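Local coordinates for alpha-L-arabinosidase (Xanthomonas axonopodis pv. citri, PDB 6D25), which probably hydrolyses alpha-L-arabinofuranosyl side groups of arabinoxylans, including those on doubly substituted sugars, as a trimeric arabinofuranosidase of family GH51, at residues 59-62 with 63-67; 99-102 with 103-107; 131-135 with 136-140; 186-189 with 190-194. One frame throughout, in Å; residues are numbered along the deposited sequence.

Contact 1: residues 59-62 with 63-67; sequences GIYG and GVWVG
Different first torsions bring the rings of Tyr61 and Trp65 together: CG of Tyr61 lies beside its backbone N (chi1 -61°), whereas CG of Trp65 stands anti to its own (chi1 180°). They meet through CD1 of each residue, 3.9 Å apart, with Trp65 CD1 at the edge of the phenol ring and near its plane. The ring planes stand almost perpendicular, at 86°, but the approach is oblique and neither a stack nor a true edge-to-face pair. Over one face of the phenol ring lies Ile60 CG2, which also comes within 4.4 Å of Trp65 CB.

The backbone makes the tight turn that brings these groups together. Ile60 O takes two donors, Trp65 N at 2.8 Å and Val64 N at 3.0 Å. Gly62 N answers with an almost straight bond to Trp65 O, 3.0 Å long; together with the Trp65 N bond this makes a single beta bridge between Tyr61 and Trp65. Within the turn Gly62 has a positive phi, at which a CB would press on the carbonyl O of the residue before, so the position calls for glycine. Val64 CG2 packs against Gly59 O at 3.6 Å.

The loop runs between strands 51-52 and 74-75. Tyr61 OH is hydrogen-bonded to Glu130 and to the backbone N of Phe134, and Gly62 O to Arg79. Val64 rests on Phe142 and Trp65 on Glu138, so the turn packs beside helix 136-146.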
loop_
_atom_site.group_PDB
_atom_site.type_symbol
_atom_site.label_atom_id
_atom_site.label_comp_id
_atom_site.label_asym_id
_atom_site.label_seq_id
_atom_site.Cartn_x
_atom_site.Cartn_y
_atom_site.Cartn_z
ATOM N N GLY A 59 -1.837 19.286 -24.945
ATOM C CA GLY A 59 -2.029 18.038 -25.611
ATOM C C GLY A 59 -3.461 17.564 -25.625
ATOM O O GLY A 59 -3.871 16.904 -26.589
ATOM N N ILE A 60 -4.220 17.884 -24.577
ATOM C CA ILE A 60 -5.627 17.542 -24.521
ATOM C C ILE A 60 -6.463 18.803 -24.734
ATOM O O ILE A 60 -7.291 18.849 -25.659
ATOM C CB ILE A 60 -5.970 16.850 -23.182
ATOM C CG1 ILE A 60 -5.246 15.505 -23.062
ATOM C CG2 ILE A 60 -7.466 16.709 -23.023
ATOM C CD1 ILE A 60 -5.673 14.460 -24.011
ATOM N N TYR A 61 -6.266 19.781 -23.885
ATOM C CA TYR A 61 -7.022 21.036 -23.946
ATOM C C TYR A 61 -6.400 21.925 -25.030
ATOM O O TYR A 61 -5.296 22.431 -24.840
ATOM C CB TYR A 61 -7.050 21.741 -22.572
ATOM C CG TYR A 61 -7.723 20.854 -21.544
ATOM C CD1 TYR A 61 -9.091 20.616 -21.613
ATOM C CD2 TYR A 61 -6.991 20.182 -20.582
ATOM C CE1 TYR A 61 -9.706 19.705 -20.768
ATOM C CE2 TYR A 61 -7.602 19.275 -19.733
ATOM C CZ TYR A 61 -8.982 19.066 -19.802
ATOM O OH TYR A 61 -9.602 18.218 -18.939
ATOM N N GLY A 62 -7.153 22.108 -26.124
ATOM C CA GLY A 62 -6.633 22.796 -27.284
ATOM C C GLY A 62 -6.235 21.819 -28.371
ATOM O O GLY A 62 -6.671 21.937 -29.486
ATOM N N GLY A 63 -5.450 20.809 -28.019
ATOM C CA GLY A 63 -4.996 19.821 -29.029
ATOM C C GLY A 63 -6.091 18.876 -29.496
ATOM O O GLY A 63 -6.078 18.461 -30.653
ATOM N N VAL A 64 -6.997 18.479 -28.584
ATOM C CA VAL A 64 -8.065 17.491 -28.883
ATOM C C VAL A 64 -9.437 18.085 -28.514
ATOM O O VAL A 64 -10.356 18.154 -29.338
ATOM C CB VAL A 64 -7.821 16.170 -28.144
ATOM C CG1 VAL A 64 -9.004 15.222 -28.319
ATOM C CG2 VAL A 64 -6.524 15.515 -28.606
ATOM N N TRP A 65 -9.547 18.501 -27.271
ATOM C CA TRP A 65 -10.792 18.954 -26.664
ATOM C C TRP A 65 -10.852 20.478 -26.718
ATOM O O TRP A 65 -9.968 21.138 -26.153
ATOM C CB TRP A 65 -10.870 18.489 -25.205
ATOM C CG TRP A 65 -12.135 18.941 -24.547
ATOM C CD1 TRP A 65 -12.300 20.031 -23.735
ATOM C CD2 TRP A 65 -13.439 18.348 -24.710
ATOM N NE1 TRP A 65 -13.620 20.159 -23.390
ATOM C CE2 TRP A 65 -14.333 19.121 -23.949
ATOM C CE3 TRP A 65 -13.921 17.236 -25.398
ATOM C CZ2 TRP A 65 -15.698 18.837 -23.908
ATOM C CZ3 TRP A 65 -15.262 16.928 -25.319
ATOM C CH2 TRP A 65 -16.142 17.718 -24.573
ATOM N N VAL A 66 -11.879 21.035 -27.337
ATOM C CA VAL A 66 -12.070 22.482 -27.319
ATOM C C VAL A 66 -13.377 22.816 -26.586
ATOM O O VAL A 66 -13.578 23.944 -26.219
ATOM C CB VAL A 66 -12.037 23.081 -28.737
ATOM C CG1 VAL A 66 -10.661 22.920 -29.374
ATOM C CG2 VAL A 66 -13.108 22.507 -29.650
ATOM N N GLY A 67 -14.265 21.852 -26.398
ATOM C CA GLY A 67 -15.568 22.127 -25.756
ATOM C C GLY A 67 -16.640 22.426 -26.788
ATOM O O GLY A 67 -16.339 22.986 -27.830
#

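Contact 2: residues 99-102 with 103-107; sequences GCFA and DEYHW
At the C-terminal end of strand 93-96, the second strand of the (beta/alpha)8 barrel, a loop brings Phe101 against Tyr105; enzymes of this fold carry their active sites at this end of the barrel. After a cis peptide before Gly99, the chain coils through overlapping turns, each N-H reaching the carbonyl three residues back. Ala102 N binds Gly99 O at 3.0 Å. Asp103 N reaches Cys100 O at 3.2 Å, and Glu104 N reaches Phe101 O at the same distance. A weak bond of 3.4 Å from Tyr105 N to Ala102 O ends the series.

This coil sets the aromatic side chains four residues apart on one flank. Both have CG anti to the backbone N (chi1 -180° in Phe101, -177° in Tyr105), and their rings cross obliquely with planes 34° apart. Phe101 is also stacked on His55.

The polar side chains find partners beyond the loop. Asp103 OD1 accepts from Asn201 N; Glu104 OE1 is bonded to Thr123, while its OE2 forms a salt bridge with Lys227 of the second subunit, placing the turn at the trimer interface. A disulfide ties Cys100 to Cys206. Between the two rings the approach is close: Phe101 CE2 lies 3.4 Å from Tyr105 CD1 and 3.9 Å from Tyr105 CG.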
loop_
_atom_site.group_PDB
_atom_site.type_symbol
_atom_site.label_atom_id
_atom_site.label_comp_id
_atom_site.label_asym_id
_atom_site.label_seq_id
_atom_site.Cartn_x
_atom_site.Cartn_y
_atom_site.Cartn_z
ATOM N N GLY A 99 1.528 7.958 -18.683
ATOM C CA GLY A 99 2.278 9.125 -18.265
ATOM C C GLY A 99 2.243 9.336 -16.768
ATOM O O GLY A 99 1.427 8.733 -16.054
ATOM N N CYS A 100 3.117 10.237 -16.299
ATOM C CA CYS A 100 3.175 10.660 -14.897
ATOM C C CYS A 100 1.795 11.105 -14.365
ATOM O O CYS A 100 1.450 10.860 -13.210
ATOM C CB CYS A 100 4.215 11.751 -14.738
ATOM S SG CYS A 100 5.911 11.138 -15.054
ATOM N N PHE A 101 1.030 11.805 -15.179
ATOM C CA PHE A 101 -0.313 12.250 -14.747
ATOM C C PHE A 101 -1.178 11.073 -14.275
ATOM O O PHE A 101 -1.950 11.229 -13.315
ATOM C CB PHE A 101 -0.991 12.987 -15.886
ATOM C CG PHE A 101 -2.372 13.516 -15.610
ATOM C CD1 PHE A 101 -2.542 14.815 -15.150
ATOM C CD2 PHE A 101 -3.492 12.745 -15.897
ATOM C CE1 PHE A 101 -3.821 15.302 -14.929
ATOM C CE2 PHE A 101 -4.766 13.252 -15.688
ATOM C CZ PHE A 101 -4.917 14.529 -15.183
ATOM N N ALA A 102 -1.029 9.893 -14.878
ATOM C CA ALA A 102 -1.927 8.777 -14.580
ATOM C C ALA A 102 -1.713 8.240 -13.164
ATOM O O ALA A 102 -2.660 7.683 -12.583
ATOM C CB ALA A 102 -1.777 7.663 -15.594
ATOM N N ASP A 103 -0.485 8.384 -12.645
ATOM C CA ASP A 103 -0.152 7.857 -11.327
ATOM C C ASP A 103 -0.707 8.754 -10.206
ATOM O O ASP A 103 -0.587 8.395 -9.023
ATOM C CB ASP A 103 1.371 7.670 -11.226
ATOM C CG ASP A 103 1.997 6.828 -12.375
ATOM O OD1 ASP A 103 1.408 5.702 -12.648
ATOM O OD2 ASP A 103 3.084 7.324 -13.014
ATOM N N GLU A 104 -1.280 9.901 -10.517
ATOM C CA GLU A 104 -1.925 10.755 -9.548
ATOM C C GLU A 104 -3.398 11.026 -9.929
ATOM O O GLU A 104 -4.059 11.789 -9.259
ATOM C CB GLU A 104 -1.248 12.126 -9.484
ATOM C CG GLU A 104 0.122 12.128 -8.867
ATOM C CD GLU A 104 0.717 13.524 -8.672
ATOM O OE1 GLU A 104 0.321 14.505 -9.380
ATOM O OE2 GLU A 104 1.585 13.639 -7.817
ATOM N N TYR A 105 -3.907 10.420 -10.972
ATOM C CA TYR A 105 -5.277 10.698 -11.440
ATOM C C TYR A 105 -6.304 9.868 -10.663
ATOM O O TYR A 105 -6.066 8.699 -10.404
ATOM C CB TYR A 105 -5.376 10.346 -12.916
ATOM C CG TYR A 105 -6.698 10.627 -13.585
ATOM C CD1 TYR A 105 -7.181 11.923 -13.694
ATOM C CD2 TYR A 105 -7.434 9.615 -14.184
ATOM C CE1 TYR A 105 -8.372 12.197 -14.342
ATOM C CE2 TYR A 105 -8.605 9.885 -14.868
ATOM C CZ TYR A 105 -9.069 11.176 -14.959
ATOM O OH TYR A 105 -10.233 11.436 -15.633
ATOM N N HIS A 106 -7.428 10.501 -10.336
ATOM C CA HIS A 106 -8.557 9.851 -9.681
ATOM C C HIS A 106 -9.724 9.902 -10.662
ATOM O O HIS A 106 -10.284 11.010 -10.883
ATOM C CB HIS A 106 -8.822 10.502 -8.323
ATOM C CG HIS A 106 -7.614 10.379 -7.460
ATOM N ND1 HIS A 106 -7.276 9.173 -6.882
ATOM C CD2 HIS A 106 -6.591 11.214 -7.197
ATOM C CE1 HIS A 106 -6.095 9.259 -6.312
ATOM N NE2 HIS A 106 -5.655 10.509 -6.453
ATOM N N TRP A 107 -10.087 8.742 -11.218
ATOM C CA TRP A 107 -11.043 8.695 -12.323
ATOM C C TRP A 107 -12.387 9.355 -11.965
ATOM O O TRP A 107 -13.053 9.895 -12.850
ATOM C CB TRP A 107 -11.231 7.246 -12.798
ATOM C CG TRP A 107 -12.000 6.379 -11.867
ATOM C CD1 TRP A 107 -11.504 5.591 -10.877
ATOM C CD2 TRP A 107 -13.425 6.195 -11.859
ATOM N NE1 TRP A 107 -12.519 4.934 -10.253
ATOM C CE2 TRP A 107 -13.712 5.275 -10.831
ATOM C CE3 TRP A 107 -14.478 6.673 -12.649
ATOM C CZ2 TRP A 107 -15.019 4.867 -10.539
ATOM C CZ3 TRP A 107 -15.768 6.264 -12.367
ATOM C CH2 TRP A 107 -16.028 5.368 -11.344
#

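Contact 3: residues 131-135 with 136-140; sequences SNRFG and THEFM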
loop_
_atom_site.group_PDB
_atom_site.type_symbol
_atom_site.label_atom_id
_atom_site.label_comp_id
_atom_site.label_asym_id
_atom_site.label_seq_id
_atom_site.Cartn_x
_atom_site.Cartn_y
_atom_site.Cartn_z
ATOM N N SER A 131 -9.066 21.066 -15.370
ATOM C CA SER A 131 -10.534 21.262 -15.219
ATOM C C SER A 131 -11.272 19.918 -15.114
ATOM O O SER A 131 -12.411 19.865 -14.662
ATOM C CB SER A 131 -11.074 22.019 -16.396
ATOM O OG SER A 131 -11.013 21.212 -17.553
ATOM N N ASN A 132 -10.646 18.856 -15.574
ATOM C CA ASN A 132 -11.279 17.540 -15.686
ATOM C C ASN A 132 -12.504 17.558 -16.631
ATOM O O ASN A 132 -13.337 16.638 -16.583
ATOM C CB ASN A 132 -11.613 16.913 -14.340
ATOM C CG ASN A 132 -10.360 16.417 -13.643
ATOM O OD1 ASN A 132 -9.646 15.605 -14.212
ATOM N ND2 ASN A 132 -10.053 16.955 -12.464
ATOM N N ARG A 133 -12.567 18.524 -17.550
ATOM C CA ARG A 133 -13.663 18.541 -18.491
ATOM C C ARG A 133 -13.516 17.395 -19.489
ATOM O O ARG A 133 -14.488 16.907 -20.018
ATOM C CB ARG A 133 -13.714 19.895 -19.197
ATOM C CG ARG A 133 -14.886 20.058 -20.140
ATOM C CD ARG A 133 -16.224 19.971 -19.487
ATOM N NE ARG A 133 -17.296 19.886 -20.452
ATOM C CZ ARG A 133 -17.786 18.737 -20.941
ATOM N NH1 ARG A 133 -17.195 17.587 -20.651
ATOM N NH2 ARG A 133 -18.855 18.764 -21.735
ATOM N N PHE A 134 -12.270 16.994 -19.766
ATOM C CA PHE A 134 -12.006 15.835 -20.564
ATOM C C PHE A 134 -11.719 14.671 -19.616
ATOM O O PHE A 134 -10.629 14.616 -19.012
ATOM C CB PHE A 134 -10.811 16.066 -21.496
ATOM C CG PHE A 134 -10.601 15.023 -22.571
ATOM C CD1 PHE A 134 -11.255 15.111 -23.776
ATOM C CD2 PHE A 134 -9.711 13.977 -22.406
ATOM C CE1 PHE A 134 -11.033 14.234 -24.815
ATOM C CE2 PHE A 134 -9.489 13.066 -23.429
ATOM C CZ PHE A 134 -10.154 13.196 -24.634
ATOM N N GLY A 135 -12.714 13.796 -19.444
ATOM C CA GLY A 135 -12.650 12.692 -18.531
ATOM C C GLY A 135 -12.982 11.378 -19.226
ATOM O O GLY A 135 -12.887 11.269 -20.457
ATOM N N THR A 136 -13.397 10.385 -18.439
ATOM C CA THR A 136 -13.633 9.028 -18.982
ATOM C C THR A 136 -14.568 9.054 -20.204
ATOM O O THR A 136 -14.266 8.447 -21.239
ATOM C CB THR A 136 -14.178 8.062 -17.914
ATOM O OG1 THR A 136 -13.146 7.801 -16.985
ATOM C CG2 THR A 136 -14.641 6.758 -18.518
ATOM N N HIS A 137 -15.717 9.692 -20.108
ATOM C CA HIS A 137 -16.659 9.629 -21.201
ATOM C C HIS A 137 -16.087 10.337 -22.433
ATOM O O HIS A 137 -16.287 9.865 -23.572
ATOM C CB HIS A 137 -18.008 10.248 -20.824
ATOM C CG HIS A 137 -18.802 9.389 -19.913
ATOM N ND1 HIS A 137 -20.015 8.873 -20.262
ATOM C CD2 HIS A 137 -18.551 8.973 -18.652
ATOM C CE1 HIS A 137 -20.493 8.185 -19.257
ATOM N NE2 HIS A 137 -19.620 8.192 -18.256
ATOM N N GLU A 138 -15.415 11.473 -22.210
ATOM C CA GLU A 138 -14.968 12.245 -23.341
ATOM C C GLU A 138 -13.856 11.475 -24.055
ATOM O O GLU A 138 -13.844 11.427 -25.298
ATOM C CB GLU A 138 -14.521 13.647 -22.885
ATOM C CG GLU A 138 -15.667 14.485 -22.344
ATOM C CD GLU A 138 -16.160 14.168 -20.935
ATOM O OE1 GLU A 138 -15.418 13.515 -20.149
ATOM O OE2 GLU A 138 -17.276 14.587 -20.630
ATOM N N PHE A 139 -12.924 10.867 -23.287
ATOM C CA PHE A 139 -11.876 10.086 -23.934
ATOM C C PHE A 139 -12.472 8.844 -24.627
ATOM O O PHE A 139 -12.142 8.549 -25.819
ATOM C CB PHE A 139 -10.782 9.665 -22.959
ATOM C CG PHE A 139 -9.789 8.737 -23.581
ATOM C CD1 PHE A 139 -8.895 9.195 -24.543
ATOM C CD2 PHE A 139 -9.796 7.387 -23.293
ATOM C CE1 PHE A 139 -8.002 8.335 -25.155
ATOM C CE2 PHE A 139 -8.888 6.528 -23.907
ATOM C CZ PHE A 139 -8.002 7.017 -24.837
ATOM N N MET A 140 -13.315 8.097 -23.927
ATOM C CA MET A 140 -13.762 6.836 -24.509
ATOM C C MET A 140 -14.626 7.085 -25.751
ATOM O O MET A 140 -14.505 6.343 -26.758
ATOM C CB MET A 140 -14.512 5.981 -23.479
ATOM C CG MET A 140 -13.626 5.485 -22.366
ATOM S SD MET A 140 -12.187 4.515 -22.934
ATOM C CE MET A 140 -13.054 3.042 -23.450
#
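Gly135, Glu138 and Phe134 carry this contact at the start of helix 136-146. Gly135 is the N-cap, and the carboxylate of Glu138 folds back over it: Glu138 OE1 accepts from Gly135 N at 2.8 Å, on the anti side and somewhat out of the carboxylate plane. This is the N3-side-chain-to-N-cap bond that a capping box also contains; Gly135 has no side chain to return it. The bend of the Glu138 chain at chi2 (77°) brings the group round. Gly135 O meanwhile receives the first helical bond, from Phe139 N, 2.9 Å long and nearly straight.

The other oxygen, Glu138 OE2, has two cationic partners. Arg117 forms a salt bridge to it, and so does Arg133 NH1 at 3.0 Å, from above the carboxylate, with guanidinium and carboxylate planes 87° apart. Since Arg133 is modelled in two conformers, its bridge is less certain. Its backbone N closes an ST turn on Ser131 OG.

The Phe134 ring packs against the first turn of the helix, with the Glu138 carbonyl carbon and Phe139 N over one face. Phe134 CD1 touches Glu138 CB at 3.7 Å, and across the ring from CD1, CE2 meets Phe139 CB, also at 3.7 Å.

Helix 136-146 connects the adjacent parallel barrel strands 93-96 and 149-154. Phe139 stacks on Trp96 from the first and packs on Ala150 and Ile152 of the second.

Contact 4: residues 186-189 with 190-194; sequences NGRD and APWQV
Arg188 lies along one face of the Trp192 indole for most of its length. Its guanidinium is stacked on the five-membered end, the planes only 22° apart, with CZ 3.5 Å from Trp192 CD1. The charge sits off-centre in this cation-pi pair. Further back, Arg188 CG makes a CH-pi contact over the six-membered ring, 3.7 Å from its centroid. A bend at chi2 (68°) after an anti first torsion lets the chain follow the ring in this way.

Two carbonyls fix the rotation of the guanidinium by meeting it at the edge, within its plane. Arg188 NE donates to Ala190 O at 2.8 Å, and NH2 to Pro191 O at 3.0 Å; both donors stand above the planes of the carbonyls they reach. The arginine thus spans the turn through Asp189 and Ala190 and grips the backbone just ahead of the ring on which it lies. NH1 carries a salt bridge to Glu144, and Trp192 NE1 is bonded to Asp141, so both groups are also tied to helix 136-146.

Helix 178-185 ends immediately upstream in a Schellman motif, with Gly187 as the positive-phi C-prime residue, Arg188 N bonded to Arg183 O and Gly187 N to Arg184 O. The chain then turns back toward barrel strand 196-199, an alpha-to-beta connection clasped by an arginine-tryptophan cation-pi stack.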
loop_
_atom_site.group_PDB
_atom_site.type_symbol
_atom_site.label_atom_id
_atom_site.label_comp_id
_atom_site.label_asym_id
_atom_site.label_seq_id
_atom_site.Cartn_x
_atom_site.Cartn_y
_atom_site.Cartn_z
ATOM N N ASN A 186 -24.651 9.007 -16.832
ATOM C CA ASN A 186 -23.741 9.985 -17.391
ATOM C C ASN A 186 -23.759 9.928 -18.932
ATOM O O ASN A 186 -22.973 10.609 -19.577
ATOM C CB ASN A 186 -22.336 9.777 -16.826
ATOM C CG ASN A 186 -22.213 10.279 -15.404
ATOM O OD1 ASN A 186 -22.972 11.165 -15.002
ATOM N ND2 ASN A 186 -21.332 9.698 -14.610
ATOM N N GLY A 187 -24.647 9.132 -19.529
ATOM C CA GLY A 187 -24.957 9.211 -20.946
ATOM C C GLY A 187 -24.420 8.065 -21.781
ATOM O O GLY A 187 -24.546 8.140 -22.971
ATOM N N ARG A 188 -23.847 7.011 -21.204
ATOM C CA ARG A 188 -23.339 5.883 -21.986
ATOM C C ARG A 188 -24.030 4.585 -21.533
ATOM O O ARG A 188 -23.710 3.985 -20.496
ATOM C CB ARG A 188 -21.822 5.775 -21.812
ATOM C CG ARG A 188 -21.221 4.572 -22.501
ATOM C CD ARG A 188 -21.278 4.671 -24.021
ATOM N NE ARG A 188 -20.835 3.388 -24.589
ATOM C CZ ARG A 188 -20.367 3.208 -25.820
ATOM N NH1 ARG A 188 -20.227 4.230 -26.639
ATOM N NH2 ARG A 188 -19.972 2.008 -26.191
ATOM N N ASP A 189 -24.965 4.124 -22.329
ATOM C CA ASP A 189 -25.779 2.964 -21.971
ATOM C C ASP A 189 -24.937 1.684 -22.053
ATOM O O ASP A 189 -24.865 0.923 -21.086
ATOM C CB ASP A 189 -27.047 2.905 -22.824
ATOM C CG ASP A 189 -27.921 1.685 -22.542
ATOM O OD1 ASP A 189 -28.075 1.290 -21.376
ATOM O OD2 ASP A 189 -28.434 1.143 -23.501
ATOM N N ALA A 190 -24.353 1.429 -23.217
ATOM C CA ALA A 190 -23.596 0.179 -23.412
ATOM C C ALA A 190 -22.199 0.339 -22.806
ATOM O O ALA A 190 -21.663 1.425 -22.753
ATOM C CB ALA A 190 -23.505 -0.150 -24.897
ATOM N N PRO A 191 -21.607 -0.764 -22.384
ATOM C CA PRO A 191 -20.195 -0.725 -22.027
ATOM C C PRO A 191 -19.322 -0.215 -23.193
ATOM O O PRO A 191 -19.702 -0.353 -24.352
ATOM C CB PRO A 191 -19.794 -2.190 -21.785
ATOM C CG PRO A 191 -21.069 -2.915 -21.565
ATOM C CD PRO A 191 -22.144 -2.126 -22.302
ATOM N N TRP A 192 -18.181 0.350 -22.870
ATOM C CA TRP A 192 -17.124 0.548 -23.836
ATOM C C TRP A 192 -16.206 -0.684 -23.828
ATOM O O TRP A 192 -16.185 -1.470 -22.887
ATOM C CB TRP A 192 -16.266 1.763 -23.491
ATOM C CG TRP A 192 -16.909 3.114 -23.554
ATOM C CD1 TRP A 192 -17.163 3.859 -24.666
ATOM C CD2 TRP A 192 -17.259 3.930 -22.427
ATOM N NE1 TRP A 192 -17.677 5.067 -24.302
ATOM C CE2 TRP A 192 -17.725 5.156 -22.932
ATOM C CE3 TRP A 192 -17.185 3.761 -21.047
ATOM C CZ2 TRP A 192 -18.143 6.198 -22.105
ATOM C CZ3 TRP A 192 -17.617 4.780 -20.226
ATOM C CH2 TRP A 192 -18.079 5.992 -20.750
ATOM N N GLN A 193 -15.407 -0.805 -24.867
ATOM C CA GLN A 193 -14.331 -1.770 -24.920
ATOM C C GLN A 193 -13.070 -1.140 -24.328
ATOM O O GLN A 193 -12.684 -0.025 -24.711
ATOM C CB GLN A 193 -14.066 -2.195 -26.375
ATOM C CG GLN A 193 -15.286 -2.778 -27.078
ATOM C CD GLN A 193 -15.761 -4.073 -26.457
ATOM O OE1 GLN A 193 -14.989 -5.025 -26.344
ATOM N NE2 GLN A 193 -17.014 -4.103 -26.046
ATOM N N VAL A 194 -12.453 -1.872 -23.402
ATOM C CA VAL A 194 -11.188 -1.499 -22.788
ATOM C C VAL A 194 -10.184 -2.640 -23.001
ATOM O O VAL A 194 -9.964 -3.475 -22.114
ATOM C CB VAL A 194 -11.349 -1.144 -21.297
ATOM C CG1 VAL A 194 -10.015 -0.708 -20.707
ATOM C CG2 VAL A 194 -12.396 -0.046 -21.089
#

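Contact 3 is the hub of the four, touching each of the others. Its centre lies about 11 Å from that of contact 1, where Trp65 NE1 comes within 3.5 Å of Arg133 CG. Contact 2 reaches it through Tyr105 CE1, 3.6 Å from Asn132 OD1. On the helix, Met140 CB packs 3.4 Å from Trp192 CE2 of contact 4. Contacts 1 and 2 do not touch, their nearest atoms being about 7 Å apart. A glycerol, probably from the crystallisation liquor, lies with its nearest atoms about 3 Å from Gly99 and is hydrogen-bonded to Cys100 N, consistent with contact 2 bordering the active-site end of the barrel.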